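Local coordinates for caspase-3 (Porites astreoides, PDB 6WI4), which probably cleaves target proteins after aspartate as a cysteine protease of the caspase family, acting in coral apoptosis, at residues N165-W168 against F169-S172; I186-M189 against L190-N194. All blocks are in the same frame, centred on the assembly; numbering follows the deposited sequence.

Contact 1: N165-W168 against F169-S172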
# COMPACT_ATOMS: atom_id res chain seq x y z
N ASN A 165 -9.65 14.74 3.76
CA ASN A 165 -8.53 14.29 4.59
C ASN A 165 -7.81 13.07 4.05
O ASN A 165 -6.77 12.70 4.61
CB ASN A 165 -9.01 13.98 6.00
CG ASN A 165 -9.66 15.16 6.65
OD1 ASN A 165 -9.11 16.25 6.66
ND2 ASN A 165 -10.85 14.95 7.18
N GLY A 166 -8.31 12.43 3.00
CA GLY A 166 -7.69 11.22 2.51
C GLY A 166 -8.31 9.98 3.12
O GLY A 166 -9.30 10.04 3.86
N SER A 167 -7.69 8.84 2.85
CA SER A 167 -8.29 7.58 3.26
C SER A 167 -8.01 7.26 4.73
O SER A 167 -6.99 7.66 5.30
CB SER A 167 -7.82 6.42 2.38
OG SER A 167 -6.44 6.14 2.58
N TRP A 168 -8.93 6.51 5.32
CA TRP A 168 -8.77 6.08 6.70
C TRP A 168 -7.46 5.33 6.88
O TRP A 168 -6.70 5.58 7.83
CB TRP A 168 -9.92 5.17 7.11
CG TRP A 168 -11.25 5.82 7.11
CD1 TRP A 168 -11.54 7.13 6.86
CD2 TRP A 168 -12.50 5.17 7.39
NE1 TRP A 168 -12.90 7.34 6.98
CE2 TRP A 168 -13.51 6.15 7.30
CE3 TRP A 168 -12.86 3.86 7.72
CZ2 TRP A 168 -14.85 5.86 7.52
CZ3 TRP A 168 -14.19 3.57 7.92
CH2 TRP A 168 -15.17 4.56 7.83
N PHE A 169 -7.17 4.40 5.98
CA PHE A 169 -5.97 3.58 6.11
C PHE A 169 -4.70 4.41 5.97
O PHE A 169 -3.80 4.31 6.81
CB PHE A 169 -6.01 2.47 5.07
CG PHE A 169 -4.80 1.58 5.03
CD1 PHE A 169 -4.45 0.81 6.12
CD2 PHE A 169 -4.05 1.49 3.87
CE1 PHE A 169 -3.35 -0.02 6.07
CE2 PHE A 169 -2.94 0.66 3.80
CZ PHE A 169 -2.59 -0.10 4.91
N ILE A 170 -4.59 5.22 4.92
CA ILE A 170 -3.33 5.95 4.71
C ILE A 170 -3.16 7.04 5.77
O ILE A 170 -2.04 7.26 6.26
CB ILE A 170 -3.24 6.50 3.28
CG1 ILE A 170 -3.26 5.36 2.25
CG2 ILE A 170 -1.97 7.34 3.12
CD1 ILE A 170 -2.09 4.38 2.37
N GLN A 171 -4.25 7.72 6.16
CA GLN A 171 -4.21 8.66 7.28
C GLN A 171 -3.64 7.99 8.52
O GLN A 171 -2.80 8.54 9.24
CB GLN A 171 -5.61 9.20 7.61
CG GLN A 171 -6.19 10.32 6.75
CD GLN A 171 -7.50 10.88 7.33
OE1 GLN A 171 -7.47 11.70 8.27
NE2 GLN A 171 -8.64 10.45 6.80
N SER A 172 -4.14 6.79 8.82
CA SER A 172 -3.74 6.08 10.02
C SER A 172 -2.31 5.56 9.90
O SER A 172 -1.54 5.59 10.86
CB SER A 172 -4.69 4.92 10.31
OG SER A 172 -6.01 5.39 10.55
O HOH W 1 -11.41 11.85 7.61
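Gln171 folds its side chain back from the first turn of helix 168-180 onto Asn165, Gly166 and Ser167. Its CB and CG lie against Ser167 O, and Gln171 CG also reaches Asn165 O at 3.3 Å. CG stands beside the backbone N (chi1 -79°), and the chain then runs extended to the amide. There Gln171 OE1 sits 3.6 Å from Asn165 CB. Gln171 NE2 gives a weak, bent hydrogen bond to Gly166 O at 3.0 Å. The same NE2 and Asn165 ND2 both donate to one water, which bridges the two amides. NE2 also approaches the rim of the Trp168 indole, almost level with the ring.

This is the N-terminal end of a helix, with Ser167 as N-cap. Ser167 OG accepts from Ile170 N at 3.1 Å, the capping bond. Its stronger side-chain partner is Asp39, from helix 36-49. Gln171 N closes the first backbone turn on Ser167 O at 2.9 Å. The indole of Trp168 stacks with Trp160 and Tyr200. It probably lines the S4 subsite, as in other caspase-3 enzymes, consistent with its packing on an acidic side chain of the bound peptide.

The next carbonyl, Trp168 O, takes two bonds from Ser172. Ser172 N donates to Trp168 O at 3.0 Å. Ser172 OG donates to Trp168 O at 2.8 Å, from the opposite face of that carbonyl. The hydroxyl, in a buried residue, is thus satisfied within its own helix. The Ser172 side chain also packs on Met196 and Val197 of helix 186-197.

Contact 2: I186-M189 against L190-N194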
# COMPACT_ATOMS: atom_id res chain seq x y z
N ILE A 186 7.49 -3.34 11.65
CA ILE A 186 6.37 -2.98 10.77
C ILE A 186 5.10 -3.74 11.13
O ILE A 186 4.00 -3.20 11.00
CB ILE A 186 6.75 -3.18 9.30
CG1 ILE A 186 5.77 -2.38 8.42
CG2 ILE A 186 6.76 -4.65 8.91
CD1 ILE A 186 6.17 -2.34 6.93
N LEU A 187 5.20 -5.00 11.57
CA LEU A 187 3.97 -5.73 11.87
C LEU A 187 3.28 -5.14 13.09
O LEU A 187 2.06 -5.01 13.12
CB LEU A 187 4.25 -7.22 12.07
CG LEU A 187 4.71 -7.99 10.84
CD1 LEU A 187 4.71 -9.47 11.15
CD2 LEU A 187 3.80 -7.73 9.63
N ARG A 188 4.06 -4.75 14.10
CA ARG A 188 3.46 -4.07 15.25
C ARG A 188 2.84 -2.74 14.85
O ARG A 188 1.76 -2.38 15.34
CB ARG A 188 4.51 -3.87 16.33
CG ARG A 188 4.88 -5.16 17.02
CD ARG A 188 5.25 -4.93 18.46
NE ARG A 188 5.53 -6.21 19.10
CZ ARG A 188 5.91 -6.34 20.36
NH1 ARG A 188 6.14 -7.55 20.86
NH2 ARG A 188 6.06 -5.26 21.12
N MET A 189 3.49 -2.00 13.95
CA MET A 189 2.92 -0.74 13.51
C MET A 189 1.63 -0.97 12.74
O MET A 189 0.64 -0.26 12.94
CB MET A 189 3.92 0.05 12.67
CG MET A 189 5.09 0.57 13.48
SD MET A 189 5.98 1.93 12.68
CE MET A 189 6.72 1.05 11.30
N LEU A 190 1.61 -1.98 11.87
CA LEU A 190 0.39 -2.25 11.12
C LEU A 190 -0.74 -2.76 12.03
O LEU A 190 -1.91 -2.52 11.74
CB LEU A 190 0.69 -3.23 9.98
CG LEU A 190 1.50 -2.61 8.83
CD1 LEU A 190 1.99 -3.68 7.86
CD2 LEU A 190 0.70 -1.57 8.07
N THR A 191 -0.40 -3.44 13.13
CA THR A 191 -1.42 -3.77 14.13
C THR A 191 -2.02 -2.51 14.73
O THR A 191 -3.25 -2.42 14.90
CB THR A 191 -0.80 -4.66 15.20
OG1 THR A 191 -0.38 -5.89 14.61
CG2 THR A 191 -1.82 -4.99 16.30
N ARG A 192 -1.19 -1.51 15.02
CA ARG A 192 -1.72 -0.26 15.55
C ARG A 192 -2.52 0.49 14.49
O ARG A 192 -3.49 1.18 14.83
CB ARG A 192 -0.57 0.59 16.07
CG ARG A 192 -0.17 0.16 17.49
CD ARG A 192 1.29 0.30 17.77
NE ARG A 192 1.60 -0.27 19.08
CZ ARG A 192 1.82 -1.57 19.29
NH1 ARG A 192 1.77 -2.43 18.28
NH2 ARG A 192 2.09 -2.01 20.52
N VAL A 193 -2.14 0.37 13.22
CA VAL A 193 -2.93 0.98 12.16
C VAL A 193 -4.33 0.37 12.13
O VAL A 193 -5.34 1.07 12.04
CB VAL A 193 -2.23 0.81 10.80
CG1 VAL A 193 -3.17 1.21 9.65
CG2 VAL A 193 -0.97 1.68 10.77
N ASN A 194 -4.40 -0.96 12.23
CA ASN A 194 -5.70 -1.61 12.25
C ASN A 194 -6.52 -1.21 13.47
O ASN A 194 -7.74 -1.02 13.36
CB ASN A 194 -5.54 -3.12 12.21
CG ASN A 194 -6.87 -3.84 12.10
OD1 ASN A 194 -7.87 -3.27 11.63
ND2 ASN A 194 -6.90 -5.07 12.57
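This is a contact within one helix, between side chains and carbonyls a turn apart near the start of helix 186-197. One side of the helix faces the protein and the other carries polar groups. On the inner side Ile186 and Leu190 run alongside each other in the same direction. Ile186 CG1 is 4.0 Å from Leu190 CD1. Leu190 CG also rests 3.4 Å from Ile186 O, the carbonyl that receives Leu190 N.

Caspases have a central sheet flanked by helices, and this helix is one of the flanking set. Leu187 and Leu190 touch Val218 of strand 217-220. Ile186 and Met189 pack on Phe177 of helix 168-180.

The exposed Thr191 turns its hydroxyl back along the helix. Thr191 OG1 stands beside the backbone N (chi1 -63°) and donates to Leu187 O at 3.0 Å. Thr191 N donates to the same oxygen from the opposite face of the carbonyl plane.

Arg188 O is shared in a similar way. Arg192 N supplies the usual helical bond to Arg188 O at 3.1 Å. The side chain bends at chi2 (146°) and brings Arg192 NH1 back to Arg188 O at 2.9 Å. This second donor stands above the carbonyl plane, well off the lone pairs, while the oxygen lies at the edge of the guanidinium, in its plane. Arg192 NH1 also passes 3.7 Å from Arg188 CB. With an alanine in place of Arg192, Arg188 O would probably keep its backbone donor alone, and the contact with Arg188 CB would go. The two guanidinium groups, of like charge, do not touch: Arg188 NH2 and Arg192 NH2 are 5.2 Å apart.

Contacts 1 and 2 follow each other in the chain, at the start of helix 168-180 and in helix 186-197. Their centres are about 14 Å apart, yet they meet directly at Val193. Phe169 CD1 of contact 1 packs on Val193 CG1 at 3.8 Å, and Val193 CG2 lies 4.0 Å from Ser172 O. The two helices thus pack against each other through buried side chains, with Val176 also on Val193. Contact 1 reaches the bound peptide through Trp168. Contact 2 connects to this region through the Phe169-Val193 packing, and its other surface carries the exposed Arg188 and Thr191.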